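Local coordinates for heme-binding protein A / AI-2 binding protein A (Helicobacter pylori SS1, PDB 6OFQ) that probably captures peptides in the periplasm for uptake by an associated ABC transporter, and binds the peptide STSA, at residues 311-316 with 396-401; 318-323 with 332-337; 362-367 with 371-376; 387-392 with 402-407; 410-415 with 422-427. All coordinates share one frame; numbering follows the deposited sequence.

Interaction 1 of 5, residues 311-316 with 396-401; sequences RLAINH and AKIGID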
# COMPACT_ATOMS: atom_id res chain seq x y z
N ARG A 311 -5.18 22.44 -14.50
CA ARG A 311 -5.08 20.99 -14.40
C ARG A 311 -5.30 20.29 -15.71
O ARG A 311 -4.61 19.31 -16.07
CB ARG A 311 -5.90 20.46 -13.24
CG ARG A 311 -5.61 21.03 -11.89
CD ARG A 311 -6.25 20.27 -10.75
NE ARG A 311 -7.70 20.20 -10.81
CZ ARG A 311 -8.52 20.92 -10.07
NH1 ARG A 311 -8.14 21.94 -9.33
NH2 ARG A 311 -9.81 20.68 -10.21
N LEU A 312 -6.38 20.69 -16.37
CA LEU A 312 -6.70 20.12 -17.65
C LEU A 312 -5.59 20.38 -18.66
O LEU A 312 -5.24 19.49 -19.42
CB LEU A 312 -8.06 20.61 -18.15
CG LEU A 312 -9.26 20.10 -17.36
CD1 LEU A 312 -10.48 20.91 -17.71
CD2 LEU A 312 -9.54 18.65 -17.67
N ALA A 313 -5.02 21.58 -18.65
CA ALA A 313 -3.94 21.85 -19.60
C ALA A 313 -2.78 20.89 -19.42
O ALA A 313 -2.26 20.31 -20.37
CB ALA A 313 -3.51 23.29 -19.37
N ILE A 314 -2.43 20.69 -18.16
CA ILE A 314 -1.33 19.78 -17.78
C ILE A 314 -1.68 18.36 -18.23
O ILE A 314 -0.83 17.69 -18.84
CB ILE A 314 -1.06 19.84 -16.28
CG1 ILE A 314 -0.42 21.19 -15.90
CG2 ILE A 314 -0.15 18.69 -15.81
CD1 ILE A 314 -0.28 21.50 -14.42
N ASN A 315 -2.94 17.92 -18.04
CA ASN A 315 -3.40 16.62 -18.52
C ASN A 315 -3.24 16.45 -20.02
O ASN A 315 -2.82 15.39 -20.47
CB ASN A 315 -4.84 16.33 -18.09
CG ASN A 315 -4.97 15.72 -16.68
OD1 ASN A 315 -5.31 14.52 -16.52
ND2 ASN A 315 -4.91 16.53 -15.65
N HIS A 316 -3.54 17.49 -20.80
CA HIS A 316 -3.45 17.42 -22.26
C HIS A 316 -2.02 17.58 -22.76
O HIS A 316 -1.78 17.42 -23.96
CB HIS A 316 -4.34 18.48 -22.91
CG HIS A 316 -5.82 18.24 -22.81
ND1 HIS A 316 -6.45 17.20 -23.43
CD2 HIS A 316 -6.76 18.86 -22.06
CE1 HIS A 316 -7.74 17.20 -23.12
NE2 HIS A 316 -7.95 18.19 -22.27
N ALA A 396 7.34 22.05 -20.16
CA ALA A 396 8.01 23.22 -20.74
C ALA A 396 7.43 23.55 -22.12
O ALA A 396 7.49 24.77 -22.39
CB ALA A 396 9.48 22.90 -20.91
N LYS A 397 6.85 22.61 -22.83
CA LYS A 397 6.22 22.88 -24.12
C LYS A 397 5.04 23.83 -24.03
O LYS A 397 4.66 24.40 -25.03
CB LYS A 397 5.87 21.61 -24.86
CG LYS A 397 7.10 20.82 -25.18
CD LYS A 397 6.84 19.50 -25.88
CE LYS A 397 8.21 18.95 -26.27
NZ LYS A 397 7.96 17.54 -26.67
N ILE A 398 4.42 23.94 -22.85
CA ILE A 398 3.34 24.89 -22.66
C ILE A 398 3.73 26.04 -21.74
O ILE A 398 2.91 26.77 -21.19
CB ILE A 398 2.05 24.12 -22.23
CG1 ILE A 398 2.15 23.56 -20.79
CG2 ILE A 398 1.67 23.10 -23.27
CD1 ILE A 398 0.78 23.14 -20.25
N GLY A 399 5.03 26.21 -21.50
CA GLY A 399 5.55 27.34 -20.72
C GLY A 399 5.58 27.16 -19.21
O GLY A 399 5.77 28.10 -18.45
N ILE A 400 5.43 25.92 -18.75
CA ILE A 400 5.49 25.64 -17.31
C ILE A 400 6.95 25.18 -17.06
O ILE A 400 7.30 24.09 -17.54
CB ILE A 400 4.43 24.61 -16.84
CG1 ILE A 400 3.02 25.20 -16.98
CG2 ILE A 400 4.70 24.22 -15.40
CD1 ILE A 400 1.96 24.12 -16.91
N ASP A 401 7.65 25.93 -16.24
CA ASP A 401 9.06 25.65 -15.87
C ASP A 401 9.05 24.87 -14.56
O ASP A 401 8.76 25.36 -13.48
CB ASP A 401 9.81 27.00 -15.69
CG ASP A 401 11.31 26.84 -15.38
OD1 ASP A 401 11.87 25.76 -15.51
OD2 ASP A 401 11.92 27.84 -14.94
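On the helix that sets Ala313 and Ile314 against Ile398 and Ile400, the carbonyl oxygen of Arg311 takes two bonds from one residue. Asn315 N reaches it in the ordinary helical way, and Asn315 ND2 closes on Arg311 O at 2.8 Å from the other face of the carbonyl. That amide donor stands 48° out of the carbonyl plane, while the oxygen lies close to the plane of the Asn315 amide. The opposing segment ends helix 386-396 in a Schellman motif with Gly399, at positive phi, as C-prime residue. Its inner bond runs from Gly399 N to Ala396 O at 3.0 Å, and Ile400 N returns to the carbonyl of Leu395. The contact thus joins helix 308-317 to the start of strand 400-407 in an alpha/beta lobe of this type II binding protein, and its touching residues are all buried. Ile398 holds CG1 between its own N and carbonyl carbon (chi1 71°), from where CD1 extends to within 4.4 Å of Ala313 CB. Leu363 and Leu364 of helix 357-366 pack beside this pair. Ile314 and Ile400 cross at about a right angle, Ile314 CG1 meeting Ile400 CD1 at 3.9 Å.

Interaction 2 of 5, residues 318-323 with 332-337; sequences INVDDY and AQKMVN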
# COMPACT_ATOMS: atom_id res chain seq x y z
N ILE A 318 0.81 16.06 -21.46
CA ILE A 318 1.67 14.91 -21.19
C ILE A 318 1.23 13.73 -22.01
O ILE A 318 0.09 13.26 -21.94
CB ILE A 318 1.63 14.54 -19.70
CG1 ILE A 318 2.26 15.66 -18.88
CG2 ILE A 318 2.35 13.22 -19.38
CD1 ILE A 318 1.87 15.73 -17.44
N ASN A 319 2.10 13.32 -22.95
CA ASN A 319 1.77 12.20 -23.79
C ASN A 319 1.96 10.85 -23.15
O ASN A 319 3.07 10.36 -22.98
CB ASN A 319 2.56 12.30 -25.10
CG ASN A 319 2.27 11.16 -26.05
OD1 ASN A 319 1.65 10.15 -25.75
ND2 ASN A 319 2.68 11.39 -27.31
N VAL A 320 0.90 10.32 -22.55
CA VAL A 320 1.03 9.13 -21.71
C VAL A 320 1.43 7.90 -22.52
O VAL A 320 2.17 7.05 -22.01
CB VAL A 320 -0.24 8.88 -20.84
CG1 VAL A 320 -0.17 7.51 -20.17
CG2 VAL A 320 -0.39 10.00 -19.82
N ASP A 321 0.97 7.77 -23.77
CA ASP A 321 1.44 6.64 -24.59
C ASP A 321 2.99 6.65 -24.71
O ASP A 321 3.69 5.65 -24.57
CB ASP A 321 0.82 6.60 -25.98
CG ASP A 321 -0.65 6.29 -25.97
OD1 ASP A 321 -1.17 5.56 -25.10
OD2 ASP A 321 -1.33 6.67 -26.94
N ASP A 322 3.56 7.83 -24.93
CA ASP A 322 5.02 7.98 -25.00
C ASP A 322 5.70 7.75 -23.66
O ASP A 322 6.74 7.12 -23.53
CB ASP A 322 5.33 9.38 -25.54
CG ASP A 322 6.76 9.52 -25.97
OD1 ASP A 322 7.15 8.67 -26.80
OD2 ASP A 322 7.39 10.52 -25.61
N TYR A 323 5.06 8.25 -22.59
CA TYR A 323 5.56 8.00 -21.26
C TYR A 323 5.66 6.51 -20.95
O TYR A 323 6.68 6.07 -20.37
CB TYR A 323 4.67 8.74 -20.25
CG TYR A 323 5.09 8.66 -18.80
CD1 TYR A 323 5.93 9.57 -18.26
CD2 TYR A 323 4.57 7.73 -17.94
CE1 TYR A 323 6.37 9.49 -16.96
CE2 TYR A 323 4.92 7.70 -16.61
CZ TYR A 323 5.83 8.57 -16.10
OH TYR A 323 6.21 8.49 -14.78
N ALA A 332 3.12 -1.63 -18.99
CA ALA A 332 2.07 -0.89 -18.28
C ALA A 332 0.91 -0.65 -19.22
O ALA A 332 1.05 -0.71 -20.42
CB ALA A 332 2.63 0.45 -17.83
N GLN A 333 -0.22 -0.28 -18.66
CA GLN A 333 -1.40 0.15 -19.40
C GLN A 333 -1.69 1.61 -19.10
O GLN A 333 -1.50 2.04 -17.94
CB GLN A 333 -2.60 -0.77 -19.03
CG GLN A 333 -3.92 -0.38 -19.69
CD GLN A 333 -5.08 -1.37 -19.53
OE1 GLN A 333 -4.86 -2.52 -19.17
NE2 GLN A 333 -6.31 -0.94 -19.87
N LYS A 334 -2.17 2.40 -20.04
CA LYS A 334 -2.52 3.79 -19.81
C LYS A 334 -3.58 3.91 -18.71
O LYS A 334 -4.61 3.21 -18.77
CB LYS A 334 -3.05 4.39 -21.11
CG LYS A 334 -3.58 5.81 -21.02
CD LYS A 334 -3.86 6.52 -22.34
CE LYS A 334 -4.09 5.66 -23.56
NZ LYS A 334 -3.98 6.54 -24.75
N MET A 335 -3.33 4.77 -17.72
CA MET A 335 -4.30 4.99 -16.66
C MET A 335 -5.39 5.95 -17.13
O MET A 335 -5.13 6.97 -17.80
CB MET A 335 -3.57 5.49 -15.43
CG MET A 335 -4.43 5.75 -14.20
SD MET A 335 -3.37 6.30 -12.84
CE MET A 335 -4.59 6.60 -11.56
N VAL A 336 -6.63 5.59 -16.77
CA VAL A 336 -7.82 6.39 -17.05
C VAL A 336 -8.52 6.73 -15.74
O VAL A 336 -8.64 7.90 -15.40
CB VAL A 336 -8.76 5.62 -17.99
CG1 VAL A 336 -9.97 6.49 -18.29
CG2 VAL A 336 -8.02 5.31 -19.31
N ASN A 337 -8.97 5.75 -14.97
CA ASN A 337 -9.61 5.93 -13.66
C ASN A 337 -8.61 5.79 -12.52
O ASN A 337 -7.48 5.30 -12.70
CB ASN A 337 -10.76 4.92 -13.48
CG ASN A 337 -11.79 5.05 -14.61
OD1 ASN A 337 -12.33 6.16 -14.77
ND2 ASN A 337 -11.98 3.99 -15.41
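Lys334 spans both points of contact: its CG lies against Val320 and its ammonium group reaches Asp321. Val320 and Asp321 belong to the first turn of helix 320-328, whose N-cap is Asn319, and Lys334 closes the short strand 332-334 that follows the helix. The unit is therefore a helix returning through a tight connection to a strand, which pairs antiparallel with strand 497-510 at one margin of the sheet. The apolar part is modest. Val320 sets CG1 anti to its backbone N (chi1 170°), and this methyl meets Lys334 CG at 3.9 Å. Beyond CG the lysine does not stay straight; a near-eclipsed chi3 of 22° bends the chain and turns its end to the aspartate. Lys334 NZ then bonds Asp321 OD1 at 3.0 Å, a salt bridge at the protein surface. The nitrogen comes from above the carboxylate plane by 36°. Lys334 CE also lies 3.3 Å from Asp321 OD1, so the last methylene as well as the charge meets that oxygen. A carboxylate in the first turn would probably gain some stability from the helix dipole. The cap supplies one acceptor there: Asp322 N donates to Asn319 OD1 at 3.1 Å from well above the side-chain amide plane.

Interaction 3 of 5, residues 362-367 with 371-376; sequences ELLKQA and NGFKTT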
# COMPACT_ATOMS: atom_id res chain seq x y z
N GLU A 362 -4.06 26.58 -25.13
CA GLU A 362 -5.33 27.33 -25.12
C GLU A 362 -5.92 27.37 -23.70
O GLU A 362 -6.30 28.42 -23.20
CB GLU A 362 -6.32 26.74 -26.11
CG GLU A 362 -7.65 27.49 -26.17
CD GLU A 362 -7.52 28.98 -26.43
OE1 GLU A 362 -6.58 29.46 -27.14
OE2 GLU A 362 -8.40 29.69 -25.91
N LEU A 363 -5.96 26.22 -23.05
CA LEU A 363 -6.46 26.18 -21.67
C LEU A 363 -5.72 27.08 -20.73
O LEU A 363 -6.30 27.73 -19.86
CB LEU A 363 -6.51 24.72 -21.20
CG LEU A 363 -7.64 23.92 -21.82
CD1 LEU A 363 -7.38 22.44 -21.65
CD2 LEU A 363 -8.97 24.21 -21.11
N LEU A 364 -4.40 27.05 -20.79
CA LEU A 364 -3.62 28.00 -20.03
C LEU A 364 -3.84 29.46 -20.33
O LEU A 364 -3.88 30.22 -19.36
CB LEU A 364 -2.11 27.75 -20.17
CG LEU A 364 -1.47 26.59 -19.42
CD1 LEU A 364 0.05 26.68 -19.53
CD2 LEU A 364 -1.87 26.69 -17.96
N LYS A 365 -4.07 29.79 -21.61
CA LYS A 365 -4.48 31.15 -21.96
C LYS A 365 -5.81 31.46 -21.28
O LYS A 365 -5.97 32.53 -20.70
CB LYS A 365 -4.63 31.36 -23.45
CG LYS A 365 -3.31 31.35 -24.18
CD LYS A 365 -3.50 31.84 -25.61
CE LYS A 365 -2.15 31.85 -26.33
NZ LYS A 365 -2.36 31.34 -27.71
N GLN A 366 -6.75 30.52 -21.39
CA GLN A 366 -8.08 30.76 -20.78
C GLN A 366 -8.06 30.95 -19.28
O GLN A 366 -8.80 31.76 -18.69
CB GLN A 366 -8.99 29.61 -21.15
CG GLN A 366 -9.34 29.71 -22.63
CD GLN A 366 -10.45 28.77 -23.03
OE1 GLN A 366 -11.13 28.20 -22.15
NE2 GLN A 366 -10.61 28.56 -24.32
N ALA A 367 -7.13 30.26 -18.62
CA ALA A 367 -6.99 30.40 -17.18
C ALA A 367 -6.29 31.64 -16.70
O ALA A 367 -6.21 31.86 -15.50
CB ALA A 367 -6.18 29.23 -16.65
N ASN A 371 1.78 33.03 -20.43
CA ASN A 371 3.25 32.76 -20.45
C ASN A 371 3.62 31.66 -19.44
O ASN A 371 4.74 31.61 -18.91
CB ASN A 371 4.05 34.04 -20.25
CG ASN A 371 3.59 35.16 -21.16
OD1 ASN A 371 3.16 36.20 -20.67
ND2 ASN A 371 3.65 34.96 -22.47
N GLY A 372 2.68 30.77 -19.11
CA GLY A 372 2.96 29.73 -18.13
C GLY A 372 3.25 30.21 -16.73
O GLY A 372 2.83 31.28 -16.31
N PHE A 373 4.07 29.44 -16.01
CA PHE A 373 4.40 29.68 -14.64
C PHE A 373 5.56 28.78 -14.20
O PHE A 373 5.85 27.84 -14.94
CB PHE A 373 3.20 29.63 -13.68
CG PHE A 373 2.46 28.31 -13.68
CD1 PHE A 373 2.86 27.29 -12.85
CD2 PHE A 373 1.37 28.11 -14.50
CE1 PHE A 373 2.17 26.07 -12.89
CE2 PHE A 373 0.66 26.90 -14.54
CZ PHE A 373 1.06 25.87 -13.72
N LYS A 374 6.08 29.02 -13.01
CA LYS A 374 7.09 28.15 -12.43
C LYS A 374 6.46 27.26 -11.35
O LYS A 374 5.61 27.70 -10.58
CB LYS A 374 8.23 28.98 -11.84
CG LYS A 374 8.90 29.81 -12.93
CD LYS A 374 10.10 30.65 -12.49
CE LYS A 374 10.72 31.13 -13.80
NZ LYS A 374 11.75 32.20 -13.74
N THR A 375 6.95 26.02 -11.28
CA THR A 375 6.50 25.06 -10.27
C THR A 375 7.58 24.04 -9.97
O THR A 375 8.70 24.16 -10.53
CB THR A 375 5.19 24.43 -10.74
OG1 THR A 375 4.60 23.70 -9.66
CG2 THR A 375 5.39 23.48 -11.90
N THR A 376 7.28 23.07 -9.10
CA THR A 376 8.25 22.12 -8.63
C THR A 376 7.58 20.77 -8.69
O THR A 376 6.35 20.68 -8.52
CB THR A 376 8.66 22.46 -7.20
OG1 THR A 376 9.38 23.70 -7.22
CG2 THR A 376 9.57 21.44 -6.60
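Two first torsions bring Leu364 and Phe373 together: Leu364 keeps CG beside its backbone N and anti to its carbonyl carbon (chi1 -75°), while Phe373 holds its ring between N and carbonyl carbon (chi1 59°). The first sends the isobutyl group outward from helix 357-366; the second folds the ring back toward the helix from the start of strand 373-380. The motif is a helix followed by a short loop and a strand, within an alpha/beta lobe of the binding protein, and the strand runs between strands 400-407 and 423-429, parallel to both. The two methyls of Leu364 divide the work. CD2 meets the ring at its edge, near the ring plane, with Leu364 CD2 4.3 Å from Phe373 CE2. CD1 instead approaches the backbone, lying 4.4 Å from Gly372 CA. Gly372 has a positive phi, a backbone shape that glycine adopts readily, and it carries the chain from the loop into the strand. Further round, the Phe373 ring stacks with Tyr304 and touches Val310 of helix 308-317, and Leu364 also packs on Ile398, so this leucine and phenylalanine belong to a larger hydrophobic cluster. The helix has a polar tie one turn long on another face. Gln366 NE2 donates to Glu362 OE2 at 2.9 Å, with an N-H...O angle of 159°. The carboxylate offers the lone pair of OE2 that points away from OE1, and the acceptor lies close to the plane of the Gln366 amide.

Interaction 4 of 5, residues 387-392 with 402-407; sequences GAVFIQ and VKIEVY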
# COMPACT_ATOMS: atom_id res chain seq x y z
N GLY A 387 11.59 9.90 -15.39
CA GLY A 387 10.20 10.24 -15.26
C GLY A 387 10.00 11.71 -14.99
O GLY A 387 9.22 12.33 -15.70
N ALA A 388 10.68 12.26 -14.00
CA ALA A 388 10.61 13.68 -13.69
C ALA A 388 11.11 14.49 -14.88
O ALA A 388 10.55 15.53 -15.15
CB ALA A 388 11.29 14.03 -12.41
N VAL A 389 12.17 14.03 -15.52
CA VAL A 389 12.69 14.75 -16.69
C VAL A 389 11.68 14.81 -17.83
O VAL A 389 11.49 15.84 -18.46
CB VAL A 389 14.01 14.09 -17.11
CG1 VAL A 389 14.46 14.53 -18.51
CG2 VAL A 389 15.09 14.35 -16.10
N PHE A 390 10.94 13.72 -18.02
CA PHE A 390 9.85 13.65 -19.01
C PHE A 390 8.78 14.66 -18.69
O PHE A 390 8.32 15.36 -19.60
CB PHE A 390 9.32 12.20 -19.07
CG PHE A 390 8.31 11.93 -20.17
CD1 PHE A 390 7.03 12.45 -20.11
CD2 PHE A 390 8.68 11.24 -21.32
CE1 PHE A 390 6.12 12.23 -21.14
CE2 PHE A 390 7.76 10.98 -22.34
CZ PHE A 390 6.48 11.49 -22.25
N ILE A 391 8.33 14.72 -17.44
CA ILE A 391 7.25 15.63 -17.08
C ILE A 391 7.77 17.07 -17.28
O ILE A 391 7.05 17.97 -17.77
CB ILE A 391 6.70 15.41 -15.66
CG1 ILE A 391 6.13 13.99 -15.49
CG2 ILE A 391 5.68 16.45 -15.27
CD1 ILE A 391 5.01 13.59 -16.41
N GLN A 392 8.98 17.36 -16.84
CA GLN A 392 9.58 18.68 -17.00
C GLN A 392 9.61 19.04 -18.47
O GLN A 392 9.27 20.17 -18.83
CB GLN A 392 11.02 18.63 -16.44
CG GLN A 392 11.79 19.94 -16.55
CD GLN A 392 13.21 19.69 -16.07
OE1 GLN A 392 14.00 18.94 -16.66
NE2 GLN A 392 13.51 20.37 -14.98
N VAL A 402 9.36 23.59 -14.72
CA VAL A 402 9.37 22.66 -13.60
C VAL A 402 10.75 22.41 -13.00
O VAL A 402 11.66 21.96 -13.70
CB VAL A 402 8.79 21.29 -14.00
CG1 VAL A 402 8.80 20.33 -12.82
CG2 VAL A 402 7.42 21.40 -14.65
N LYS A 403 10.90 22.73 -11.73
CA LYS A 403 12.11 22.38 -11.01
C LYS A 403 11.91 20.99 -10.41
O LYS A 403 10.84 20.74 -9.82
CB LYS A 403 12.39 23.40 -9.92
CG LYS A 403 13.57 23.11 -8.99
CD LYS A 403 13.43 23.95 -7.71
CE LYS A 403 14.74 24.23 -6.97
NZ LYS A 403 14.93 23.37 -5.77
N ILE A 404 12.94 20.14 -10.47
CA ILE A 404 12.90 18.78 -9.94
C ILE A 404 13.59 18.71 -8.60
O ILE A 404 14.75 19.10 -8.47
CB ILE A 404 13.52 17.75 -10.89
CG1 ILE A 404 12.78 17.74 -12.23
CG2 ILE A 404 13.56 16.36 -10.28
CD1 ILE A 404 13.48 16.95 -13.30
N GLU A 405 12.87 18.30 -7.55
CA GLU A 405 13.46 18.05 -6.23
C GLU A 405 13.38 16.55 -5.92
O GLU A 405 12.34 15.90 -6.13
CB GLU A 405 12.76 18.83 -5.14
CG GLU A 405 13.02 20.33 -5.28
CD GLU A 405 12.36 21.18 -4.23
OE1 GLU A 405 11.78 20.63 -3.27
OE2 GLU A 405 12.61 22.41 -4.31
N VAL A 406 14.48 15.97 -5.46
CA VAL A 406 14.59 14.51 -5.27
C VAL A 406 14.73 14.27 -3.78
O VAL A 406 15.57 14.87 -3.12
CB VAL A 406 15.82 13.96 -6.03
CG1 VAL A 406 15.84 12.45 -5.94
CG2 VAL A 406 15.82 14.40 -7.47
N TYR A 407 13.97 13.29 -3.25
CA TYR A 407 14.02 12.95 -1.83
C TYR A 407 14.13 11.43 -1.68
O TYR A 407 13.56 10.68 -2.49
CB TYR A 407 12.72 13.37 -1.13
CG TYR A 407 12.55 14.87 -1.13
CD1 TYR A 407 13.29 15.65 -0.27
CD2 TYR A 407 11.82 15.52 -2.13
CE1 TYR A 407 13.21 17.02 -0.30
CE2 TYR A 407 11.73 16.89 -2.17
CZ TYR A 407 12.40 17.63 -1.23
OH TYR A 407 12.39 19.02 -1.31
O HOH W 1 9.54 22.57 -17.42
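Ile404 lays its CD1 methyl over Ala388, Ile404 CD1 standing 3.8 Å from Ala388 CB, while its other branch, CG2, packs on the same methyl. The isoleucine end also reaches Val389 CG2 and lies over one face of the Gln392 amide, the two side chains crossing at about a right angle. Gln392 supplies the polar grip. With CG anti to its backbone N (chi1 179°) and an extended chain, it carries its amide alongside the strand, where Gln392 NE2 donates to Val402 O at 2.8 Å. The bond is almost straight, at 176°, and the donor comes nearly along the C=O axis with the acceptor in the amide plane. Val402 also packs with its side chain, CB lying 4.1 Å from Gln392 CA. A water adds a second link at this end: it donates to Gln392 O at 2.8 Å and accepts from Val402 N at 2.9 Å. On the other face of the strand, Glu405 is held by its two alternate neighbours. Lys403 NZ forms a salt bridge to Glu405 OE2, and Tyr407 OH donates to Glu405 OE1 at 2.6 Å. Val402 and Ile404 also pack on Ile377 of the adjacent strand. Helix 387-392 and strand 402-407 run antiparallel, their axes at 168° and 8.8 Å apart at the closest, the geometry of the returning half of a beta-alpha-beta crossover, here made by strand 373-380, helix 386-396 and strand 400-407.

Interaction 5 of 5, residues 410-415 with 422-427; sequences GAYLKR and EMAFAG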
# COMPACT_ATOMS: atom_id res chain seq x y z
N GLY A 410 11.78 7.73 2.76
CA GLY A 410 11.12 8.14 4.01
C GLY A 410 10.79 9.62 4.04
O GLY A 410 9.71 10.02 4.46
N ALA A 411 11.73 10.46 3.65
CA ALA A 411 11.54 11.91 3.56
C ALA A 411 10.42 12.23 2.59
O ALA A 411 9.66 13.15 2.82
CB ALA A 411 12.77 12.66 3.19
N TYR A 412 10.38 11.50 1.48
CA TYR A 412 9.39 11.80 0.44
C TYR A 412 8.00 11.56 1.03
O TYR A 412 7.07 12.32 0.82
CB TYR A 412 9.66 10.89 -0.74
CG TYR A 412 8.79 11.13 -1.95
CD1 TYR A 412 9.21 11.96 -2.93
CD2 TYR A 412 7.61 10.43 -2.15
CE1 TYR A 412 8.45 12.23 -4.05
CE2 TYR A 412 6.85 10.65 -3.29
CZ TYR A 412 7.32 11.52 -4.26
OH TYR A 412 6.66 11.77 -5.45
N LEU A 413 7.80 10.41 1.64
CA LEU A 413 6.51 10.09 2.31
C LEU A 413 6.13 11.15 3.36
O LEU A 413 4.99 11.57 3.42
CB LEU A 413 6.59 8.71 2.95
CG LEU A 413 6.74 7.50 2.02
CD1 LEU A 413 7.16 6.23 2.74
CD2 LEU A 413 5.38 7.20 1.44
N LYS A 414 7.12 11.64 4.09
CA LYS A 414 6.81 12.61 5.15
C LYS A 414 6.40 13.95 4.54
O LYS A 414 5.35 14.55 4.86
CB LYS A 414 8.06 12.78 6.04
CG LYS A 414 7.89 13.78 7.17
CD LYS A 414 9.16 14.08 7.99
CE LYS A 414 8.82 15.14 9.03
NZ LYS A 414 7.67 14.86 9.97
N ARG A 415 7.19 14.45 3.59
CA ARG A 415 6.96 15.78 3.03
C ARG A 415 5.69 15.81 2.20
O ARG A 415 4.91 16.75 2.30
CB ARG A 415 8.13 16.23 2.19
CG ARG A 415 9.41 16.39 2.98
CD ARG A 415 10.55 16.88 2.11
NE ARG A 415 11.79 17.13 2.87
CZ ARG A 415 12.04 18.24 3.55
NH1 ARG A 415 11.18 19.23 3.64
NH2 ARG A 415 13.21 18.37 4.18
N GLU A 422 3.96 20.64 -4.75
CA GLU A 422 3.02 21.22 -5.72
C GLU A 422 2.58 20.08 -6.61
O GLU A 422 1.39 19.82 -6.76
CB GLU A 422 3.65 22.39 -6.50
CG GLU A 422 3.99 23.62 -5.66
CD GLU A 422 4.62 24.64 -6.56
OE1 GLU A 422 4.02 25.24 -7.48
OE2 GLU A 422 5.82 24.83 -6.35
N MET A 423 3.51 19.48 -7.33
CA MET A 423 3.32 18.22 -8.05
C MET A 423 4.22 17.14 -7.44
O MET A 423 5.34 17.42 -6.96
CB MET A 423 3.68 18.42 -9.52
CG MET A 423 3.00 19.61 -10.16
SD MET A 423 3.17 19.69 -11.95
CE MET A 423 4.91 19.57 -12.10
N ALA A 424 3.79 15.88 -7.49
CA ALA A 424 4.64 14.80 -6.97
C ALA A 424 4.16 13.50 -7.62
O ALA A 424 2.96 13.35 -7.86
CB ALA A 424 4.46 14.72 -5.47
N PHE A 425 5.08 12.59 -7.87
CA PHE A 425 4.65 11.24 -8.24
C PHE A 425 3.96 10.54 -7.07
O PHE A 425 4.37 10.72 -5.92
CB PHE A 425 5.85 10.43 -8.72
CG PHE A 425 6.41 10.86 -10.04
CD1 PHE A 425 5.80 10.59 -11.23
CD2 PHE A 425 7.51 11.65 -10.10
CE1 PHE A 425 6.34 10.94 -12.45
CE2 PHE A 425 8.06 12.05 -11.30
CZ PHE A 425 7.45 11.73 -12.46
N ALA A 426 2.94 9.76 -7.41
CA ALA A 426 2.22 9.04 -6.38
C ALA A 426 1.95 7.66 -6.95
O ALA A 426 1.83 7.47 -8.17
CB ALA A 426 0.88 9.72 -6.14
N GLY A 427 1.79 6.67 -6.11
CA GLY A 427 1.43 5.32 -6.53
C GLY A 427 0.72 4.63 -5.38
O GLY A 427 0.93 4.86 -4.18
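Tyr412 spans the gap between helix 409-417 and strand 423-429 with its full length, its hydroxyl donating to the backbone oxygen of Phe425. Tyr412 OH lies 2.6 Å from Phe425 O, a short bond. The donor sits in the carbonyl plane on a lone pair, with a C=O...O angle of 122°, and the acceptor lies in the plane of the tyrosine ring, at its edge. Around this bond the hydroxyl meets carbon as well: Ala424 CB is 3.7 Å from Tyr412 OH, and Phe425 CB is 3.6 Å from the same oxygen. Phe425 N is also near Tyr412 OH, at 3.0 Å, but at a poor angle for bonding. What brings the phenol here is the tyrosine first torsion, with CG anti to the backbone N (chi1 -175°), which extends the ring away from the helix axis and points its hydroxyl edge at the strand. The helix lies on the connection between strands 400-407 and 423-429, which run parallel on the two sides of strand 373-380 in the alpha/beta sheet. Successive residues of strand 423-429 turn to different sides. Ala424 turns its methyl toward Tyr412, whereas the Phe425 ring leads away to pack on Ala388 and Ile391 of helix 386-396 and to form a cation-pi contact with Arg383. Farther out, Tyr407 packs against Tyr412 and Arg415, and Arg415 NH1 makes a salt bridge with Glu420. Phe378 O gives the tyrosine hydroxyl a second, weak hydrogen-bond partner.

Along the chain, interaction 1 opens first, at helix 308-317, and closes a long loop at 396-401. Two short closures nest within it: interaction 2, where the chain returns from helix 320-328 to strand 332-334, and interaction 3, from helix 357-366 to strand 373-380. Interaction 4 starts inside that loop at 387-392 but ends beyond it at 402-407, so it crosses interaction 1, and both use strand 400-407. Interaction 5 follows in series, closing the short loop from helix 409-417 to strand 423-429. All five reach one mixed sheet. A probable hydrogen bond from Lys403 N to Thr375 O joins interactions 3 and 4, and Tyr323 of interaction 2 packs on Phe425 of interaction 5.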